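PDB 6C30: GNAT family acetyltransferase from Mycobacterium smegmatis, which probably transfers an acetyl group from acetyl-coenzyme A to the N-terminal amine of a protein substrate. Local coordinates for residues R86-V91 against L139-T144; A153-E158 against A164-V169; L20-G25 against H206-A211. All coordinates share one frame; numbering follows the deposited sequence.

Contact 1: R86-V91 against L139-T144; sequences RMLPFV and LDHCFT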
# COMPACT_ATOMS: atom_id res chain seq x y z
N ARG A 86 -12.35 17.92 -8.60
CA ARG A 86 -13.49 17.41 -9.35
C ARG A 86 -13.55 15.89 -9.44
O ARG A 86 -14.60 15.34 -9.78
CB ARG A 86 -13.49 18.00 -10.75
CG ARG A 86 -13.72 19.50 -10.74
CD ARG A 86 -14.05 20.04 -12.13
NE ARG A 86 -12.88 20.08 -13.01
CZ ARG A 86 -12.16 21.17 -13.25
NH1 ARG A 86 -12.48 22.32 -12.67
NH2 ARG A 86 -11.12 21.11 -14.06
N MET A 87 -12.43 15.23 -9.16
CA MET A 87 -12.35 13.77 -9.20
C MET A 87 -11.44 13.26 -8.10
O MET A 87 -10.58 14.00 -7.61
CB MET A 87 -11.82 13.28 -10.55
CG MET A 87 -12.66 13.65 -11.76
SD MET A 87 -12.06 12.94 -13.31
CE MET A 87 -12.67 11.27 -13.16
N LEU A 88 -11.63 12.00 -7.72
CA LEU A 88 -10.65 11.28 -6.91
C LEU A 88 -10.41 9.93 -7.58
O LEU A 88 -11.20 9.00 -7.45
CB LEU A 88 -11.11 11.07 -5.45
CG LEU A 88 -11.23 12.33 -4.57
CD1 LEU A 88 -12.56 13.05 -4.75
CD2 LEU A 88 -11.03 11.95 -3.11
N PRO A 89 -9.31 9.84 -8.34
CA PRO A 89 -9.03 8.63 -9.12
C PRO A 89 -8.14 7.64 -8.36
O PRO A 89 -6.92 7.82 -8.27
CB PRO A 89 -8.32 9.18 -10.36
CG PRO A 89 -7.60 10.42 -9.85
CD PRO A 89 -8.51 11.00 -8.78
N PHE A 90 -8.75 6.59 -7.81
CA PHE A 90 -8.01 5.57 -7.08
C PHE A 90 -7.78 4.31 -7.88
O PHE A 90 -8.52 3.97 -8.82
CB PHE A 90 -8.75 5.17 -5.80
CG PHE A 90 -8.90 6.27 -4.78
CD1 PHE A 90 -7.85 6.58 -3.93
CD2 PHE A 90 -10.12 6.94 -4.64
CE1 PHE A 90 -8.00 7.57 -2.96
CE2 PHE A 90 -10.27 7.94 -3.68
CZ PHE A 90 -9.21 8.25 -2.84
N VAL A 91 -6.74 3.59 -7.46
CA VAL A 91 -6.47 2.22 -7.88
C VAL A 91 -6.92 1.30 -6.76
O VAL A 91 -6.72 1.61 -5.57
CB VAL A 91 -4.98 2.02 -8.18
CG1 VAL A 91 -4.61 0.53 -8.27
CG2 VAL A 91 -4.61 2.76 -9.47
N LEU A 139 -17.12 5.00 -0.38
CA LEU A 139 -18.20 5.67 0.33
C LEU A 139 -17.74 6.23 1.66
O LEU A 139 -18.05 7.37 1.99
CB LEU A 139 -19.38 4.72 0.55
CG LEU A 139 -20.16 4.34 -0.71
CD1 LEU A 139 -21.19 3.28 -0.38
CD2 LEU A 139 -20.81 5.57 -1.34
N ASP A 140 -17.00 5.44 2.43
CA ASP A 140 -16.55 5.91 3.73
C ASP A 140 -15.68 7.15 3.57
O ASP A 140 -15.84 8.15 4.27
CB ASP A 140 -15.79 4.82 4.48
CG ASP A 140 -15.44 5.22 5.89
OD1 ASP A 140 -16.35 5.20 6.75
OD2 ASP A 140 -14.27 5.57 6.14
N HIS A 141 -14.76 7.10 2.60
CA HIS A 141 -13.89 8.22 2.34
C HIS A 141 -14.67 9.46 1.88
O HIS A 141 -14.40 10.58 2.33
CB HIS A 141 -12.85 7.83 1.28
CG HIS A 141 -11.74 8.82 1.15
ND1 HIS A 141 -10.82 9.03 2.14
CD2 HIS A 141 -11.41 9.66 0.14
CE1 HIS A 141 -9.96 9.95 1.75
NE2 HIS A 141 -10.29 10.35 0.54
N CYS A 142 -15.63 9.26 0.98
CA CYS A 142 -16.41 10.38 0.47
C CYS A 142 -17.25 11.06 1.54
O CYS A 142 -17.39 12.28 1.54
CB CYS A 142 -17.32 9.90 -0.66
SG CYS A 142 -16.45 9.65 -2.22
N PHE A 143 -17.81 10.26 2.44
CA PHE A 143 -18.73 10.80 3.45
C PHE A 143 -17.98 11.33 4.68
O PHE A 143 -18.59 11.91 5.58
CB PHE A 143 -19.75 9.74 3.86
CG PHE A 143 -20.77 9.42 2.79
CD1 PHE A 143 -21.17 10.37 1.88
CD2 PHE A 143 -21.31 8.15 2.70
CE1 PHE A 143 -22.11 10.06 0.89
CE2 PHE A 143 -22.25 7.83 1.72
CZ PHE A 143 -22.65 8.80 0.82
N THR A 144 -16.66 11.14 4.70
CA THR A 144 -15.84 11.70 5.78
C THR A 144 -14.88 12.75 5.21
O THR A 144 -15.19 13.94 5.21
CB THR A 144 -15.06 10.60 6.55
OG1 THR A 144 -14.27 9.82 5.64
CG2 THR A 144 -16.03 9.68 7.28
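L88 and F90 of strand 88-94 face H141 of helix 130-143 across a wide backbone gap, the nearest CA atoms being those of L88 and C142 at 9.4 Å, so side chains alone span it. The two strand residues lie two apart and both direct their CB atoms at the helix, and the single imidazole of H141 receives them. A chi1 of -168°, with CG opposite the backbone N, swings the H141 ring toward L88 and F90. F90 turns its edge to the face of that ring in an offset edge-to-face pair: the F90 and H141 centroids are 5.7 Å apart and the planes stand almost perpendicular, at 87°. The leading atom is F90 CZ, 4.0 Å from H141 CD2. L88 comes from another direction, with its CD2 methyl in the imidazole plane at the ring edge, 4.0 Å from H141 CD2 and 4.1 Å from H141 NE2. The polar end of the histidine is not left to these apolar neighbours, since NE2 bonds to the carbonyl of G12. That bond restricts rotation of the ring and ties in the N-terminal segment, from which W13 also makes an edge-to-face contact with F90. Just beyond H141, T144 OG1 bonds back to D140 O at 2.7 Å, the hydroxyl approaching 30° off the carbonyl plane. D140 itself reaches R213 of helix 204-217 through a salt bridge. The arrangement belongs to the GNAT fold, in which the helix joining two parallel central strands, here 114-121 and 150-155 in a beta-alpha-beta crossover, packs against one face of the mixed sheet.

Contact 2: A153-E158 against A164-V169; sequences ATVRPE and AVLAHV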
# COMPACT_ATOMS: atom_id res chain seq x y z
N ALA A 153 -24.33 6.33 -8.72
CA ALA A 153 -23.68 5.53 -9.75
C ALA A 153 -24.67 5.23 -10.85
O ALA A 153 -25.89 5.27 -10.63
CB ALA A 153 -23.11 4.23 -9.18
N THR A 154 -24.16 4.96 -12.05
CA THR A 154 -25.02 4.58 -13.16
C THR A 154 -24.62 3.20 -13.67
O THR A 154 -23.43 2.83 -13.67
CB THR A 154 -24.98 5.62 -14.31
OG1 THR A 154 -23.61 5.85 -14.69
CG2 THR A 154 -25.60 6.92 -13.86
N VAL A 155 -25.61 2.41 -14.06
CA VAL A 155 -25.36 1.03 -14.44
C VAL A 155 -26.45 0.59 -15.41
O VAL A 155 -27.62 0.90 -15.20
CB VAL A 155 -25.32 0.12 -13.17
CG1 VAL A 155 -26.59 0.27 -12.33
CG2 VAL A 155 -25.07 -1.33 -13.56
N ARG A 156 -26.07 -0.07 -16.50
CA ARG A 156 -27.07 -0.56 -17.44
C ARG A 156 -27.97 -1.60 -16.77
O ARG A 156 -27.48 -2.43 -15.99
CB ARG A 156 -26.41 -1.13 -18.70
CG ARG A 156 -25.84 -0.04 -19.61
CD ARG A 156 -25.16 -0.63 -20.85
NE ARG A 156 -26.12 -1.30 -21.71
CZ ARG A 156 -25.79 -2.08 -22.74
NH1 ARG A 156 -24.51 -2.30 -23.02
NH2 ARG A 156 -26.74 -2.65 -23.47
N PRO A 157 -29.28 -1.57 -17.08
CA PRO A 157 -30.17 -2.60 -16.54
C PRO A 157 -29.67 -4.00 -16.87
O PRO A 157 -29.88 -4.91 -16.08
CB PRO A 157 -31.50 -2.32 -17.24
CG PRO A 157 -31.45 -0.86 -17.59
CD PRO A 157 -30.00 -0.54 -17.85
N GLU A 158 -29.00 -4.14 -18.01
CA GLU A 158 -28.51 -5.45 -18.46
C GLU A 158 -27.28 -5.94 -17.69
O GLU A 158 -26.92 -7.11 -17.78
CB GLU A 158 -28.17 -5.39 -19.96
CG GLU A 158 -29.36 -5.08 -20.87
CD GLU A 158 -29.66 -3.59 -21.04
OE1 GLU A 158 -29.06 -2.74 -20.33
OE2 GLU A 158 -30.52 -3.27 -21.88
N ALA A 164 -25.92 -6.06 -8.81
CA ALA A 164 -25.86 -6.82 -7.56
C ALA A 164 -24.79 -6.27 -6.62
O ALA A 164 -25.01 -6.16 -5.41
CB ALA A 164 -25.60 -8.29 -7.85
N VAL A 165 -23.63 -5.92 -7.18
CA VAL A 165 -22.55 -5.34 -6.38
C VAL A 165 -23.00 -4.03 -5.72
O VAL A 165 -22.83 -3.83 -4.52
CB VAL A 165 -21.29 -5.09 -7.26
CG1 VAL A 165 -20.31 -4.17 -6.58
CG2 VAL A 165 -20.61 -6.42 -7.60
N LEU A 166 -23.62 -3.15 -6.51
CA LEU A 166 -24.07 -1.86 -6.01
C LEU A 166 -25.18 -2.02 -4.97
O LEU A 166 -25.16 -1.34 -3.94
CB LEU A 166 -24.55 -0.99 -7.18
CG LEU A 166 -23.43 -0.52 -8.12
CD1 LEU A 166 -23.99 -0.08 -9.46
CD2 LEU A 166 -22.62 0.61 -7.48
N ALA A 167 -26.14 -2.91 -5.24
CA ALA A 167 -27.22 -3.13 -4.29
C ALA A 167 -26.67 -3.70 -2.98
O ALA A 167 -27.14 -3.35 -1.89
CB ALA A 167 -28.26 -4.06 -4.88
N HIS A 168 -25.67 -4.56 -3.09
CA HIS A 168 -25.13 -5.23 -1.91
C HIS A 168 -24.63 -4.24 -0.87
O HIS A 168 -24.89 -4.41 0.32
CB HIS A 168 -24.00 -6.18 -2.30
CG HIS A 168 -23.41 -6.91 -1.14
ND1 HIS A 168 -23.90 -8.11 -0.69
CD2 HIS A 168 -22.38 -6.59 -0.32
CE1 HIS A 168 -23.20 -8.51 0.36
NE2 HIS A 168 -22.27 -7.60 0.60
N VAL A 169 -23.93 -3.19 -1.29
CA VAL A 169 -23.36 -2.26 -0.32
C VAL A 169 -24.32 -1.18 0.16
O VAL A 169 -24.00 -0.45 1.09
CB VAL A 169 -22.06 -1.59 -0.85
CG1 VAL A 169 -21.03 -2.65 -1.18
CG2 VAL A 169 -22.34 -0.72 -2.07
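L166, the residue that meets both A153 and V155 here, projects from a helical turn whose backbone bond from H168 N to A164 O, at 2.9 Å, is the shortest polar bond within the two segments. No hydrogen bond crosses between them. The L166 side chain instead forks over the strand, each methyl taking one of the two residues that face the helix. CD1 sits against V155, 3.9 Å from its CG1, and the two side chains reach toward each other tip to tip. CD2 turns to A153 and lies 4.0 Å from A153 CB. Together chi1 (-69°, CG anti to the carbonyl carbon) and chi2 (161°) of L166 open the fork along the strand, where it serves both positions at once. V155 meets it with an uncommon torsion: CG1 stands between the backbone N and the carbonyl carbon (chi1 55°). The intervening T154 points away, where it touches L177 and Y180 of strand 172-180, as expected for alternation along a beta strand. L166 has further apolar neighbours in L135 of helix 130-143 and F171, while A153 and V155 are held in the sheet by backbone bonds to V193 and L191. Past the end of the strand the character changes. R156 and E158 form a rather long salt bridge, R156 NE to E158 OE1 at 3.6 Å, and P157 O accepts a hydrogen bond from R163 NH1, which links this loop to helix 160-169. In the GNAT fold this is the strand followed by the helix that packs back on it. Because only apolar carbons meet across the buried contact, the fit of L166 on A153 and V155 depends on shape and exclusion of water; the R163 bond supplies a directional tie beside it.

Contact 3: L20-G25 against H206-A211; sequences LRVPAG and HRLVAA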
# COMPACT_ATOMS: atom_id res chain seq x y z
N LEU A 20 -7.93 -3.02 4.30
CA LEU A 20 -8.87 -3.93 4.93
C LEU A 20 -8.37 -5.34 4.70
O LEU A 20 -7.69 -5.60 3.70
CB LEU A 20 -10.27 -3.80 4.33
CG LEU A 20 -10.89 -2.41 4.22
CD1 LEU A 20 -12.27 -2.55 3.63
CD2 LEU A 20 -10.95 -1.76 5.60
N ARG A 21 -8.71 -6.25 5.60
CA ARG A 21 -8.59 -7.65 5.25
C ARG A 21 -9.99 -8.20 5.05
O ARG A 21 -10.83 -8.10 5.96
CB ARG A 21 -7.82 -8.46 6.31
CG ARG A 21 -7.68 -9.92 5.89
CD ARG A 21 -6.70 -10.71 6.75
NE ARG A 21 -5.30 -10.62 6.32
CZ ARG A 21 -4.79 -11.18 5.23
NH1 ARG A 21 -5.57 -11.84 4.38
NH2 ARG A 21 -3.50 -11.06 4.96
N VAL A 22 -10.24 -8.72 3.86
CA VAL A 22 -11.53 -9.27 3.45
C VAL A 22 -11.27 -10.67 2.88
O VAL A 22 -10.11 -11.06 2.78
CB VAL A 22 -12.24 -8.35 2.43
CG1 VAL A 22 -12.62 -7.03 3.08
CG2 VAL A 22 -11.36 -8.14 1.21
N PRO A 23 -12.32 -11.44 2.55
CA PRO A 23 -12.05 -12.81 2.07
C PRO A 23 -11.03 -12.91 0.93
O PRO A 23 -10.25 -13.85 0.91
CB PRO A 23 -13.43 -13.27 1.61
CG PRO A 23 -14.35 -12.62 2.58
CD PRO A 23 -13.75 -11.26 2.85
N ALA A 24 -11.01 -11.95 0.02
CA ALA A 24 -10.10 -12.02 -1.12
C ALA A 24 -8.63 -11.79 -0.75
O ALA A 24 -7.72 -12.23 -1.46
CB ALA A 24 -10.53 -11.02 -2.20
N GLY A 25 -8.40 -11.08 0.36
CA GLY A 25 -7.05 -10.74 0.77
C GLY A 25 -7.00 -9.35 1.37
O GLY A 25 -7.98 -8.86 1.92
N HIS A 206 -20.87 0.21 5.56
CA HIS A 206 -20.22 0.51 6.82
C HIS A 206 -19.81 -0.78 7.54
O HIS A 206 -18.72 -0.85 8.09
CB HIS A 206 -21.11 1.35 7.73
CG HIS A 206 -20.52 1.57 9.09
ND1 HIS A 206 -19.46 2.43 9.31
CD2 HIS A 206 -20.81 1.01 10.28
CE1 HIS A 206 -19.15 2.41 10.59
NE2 HIS A 206 -19.94 1.55 11.20
N ARG A 207 -20.69 -1.78 7.53
CA ARG A 207 -20.37 -3.04 8.20
C ARG A 207 -19.17 -3.70 7.55
O ARG A 207 -18.32 -4.27 8.23
CB ARG A 207 -21.58 -3.98 8.20
CG ARG A 207 -22.72 -3.48 9.10
CD ARG A 207 -23.80 -4.53 9.33
NE ARG A 207 -24.49 -4.92 8.10
CZ ARG A 207 -25.51 -4.25 7.57
NH1 ARG A 207 -25.95 -3.14 8.14
NH2 ARG A 207 -26.07 -4.68 6.45
N LEU A 208 -19.07 -3.60 6.22
CA LEU A 208 -17.97 -4.23 5.50
C LEU A 208 -16.64 -3.59 5.90
O LEU A 208 -15.66 -4.29 6.20
CB LEU A 208 -18.20 -4.12 3.98
CG LEU A 208 -17.33 -4.93 3.01
CD1 LEU A 208 -17.97 -4.93 1.62
CD2 LEU A 208 -15.88 -4.42 2.92
N VAL A 209 -16.60 -2.26 5.90
CA VAL A 209 -15.38 -1.55 6.24
C VAL A 209 -14.99 -1.80 7.70
O VAL A 209 -13.82 -2.06 7.99
CB VAL A 209 -15.53 -0.04 5.97
CG1 VAL A 209 -14.42 0.73 6.64
CG2 VAL A 209 -15.55 0.22 4.47
N ALA A 210 -15.96 -1.77 8.61
CA ALA A 210 -15.67 -1.98 10.03
C ALA A 210 -15.10 -3.37 10.26
O ALA A 210 -14.11 -3.53 10.97
CB ALA A 210 -16.91 -1.75 10.87
N ALA A 211 -15.72 -4.38 9.65
CA ALA A 211 -15.25 -5.75 9.77
C ALA A 211 -13.88 -5.90 9.12
O ALA A 211 -13.01 -6.61 9.64
CB ALA A 211 -16.24 -6.72 9.14
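L20 and V22 meet L208 and V209 without any aromatic ring taking part; the flat group that is touched is the V209 peptide carbonyl, whose O lies 3.7 Å from L20 CD2. This is a van der Waals approach, and the remaining contacts are between apolar carbons. L20 points at helix 204-217, its CG anti to the carbonyl carbon (chi1 -51°), and its two branches divide the work: while CD2 reaches the V209 carbonyl, CD1 lies 4.1 Å from L208 CD2, 4.2 Å from V209 CA and 4.4 Å from V209 CG2. The L20 and L208 side chains cross at about a right angle. The CB bond of L208 points neither at the strand nor away from it, but its extended chain, with CG anti to the backbone N (chi1 -168°), brings CD2 nearer. There it touches both L20 CD1 and V22 CG1, the latter 4.2 Å from L208 CD2. The axes of strand 20-22 and helix 206-211 run 8.2 Å apart at 104°, so the strand passes across the helix and meets it over a short length. Directly after V22 the chain reverses in a type I turn, closed by V22 N to G25 O and G25 N to V22 O bonds of 3.0 Å each, which makes a two-residue beta hairpin with strand 25-31. Within this turn A24 O accepts a hydrogen bond from R35 of the second subunit. L20 also packs on M137 of helix 130-143, and a backbone bond joins R21 to G212. The chemistry is therefore largely apolar: side chains pack the strand on the C-terminal helix at a partly buried site, and the R21 to G212 bond adds the directional link that such carbon contacts lack.

Contacts 1 and 2 are buried, whereas contact 3 is only partly so and lies farthest from the centre of the chain, beside the second subunit. All three set a helix against the same mixed sheet, but on different strands, and their centres are about 17 to 20 Å apart. Helix 130-143, a partner in contact 1, also touches residues of contacts 2 and 3 and so runs between them. Contact 1 centres on a Phe-His pair whose histidine is also hydrogen-bonded through its ring nitrogen; contacts 2 and 3 rest on aliphatic groups. Contact 2 is local in sequence, whereas contact 3 joins segments near the two ends of the chain and encloses the other two.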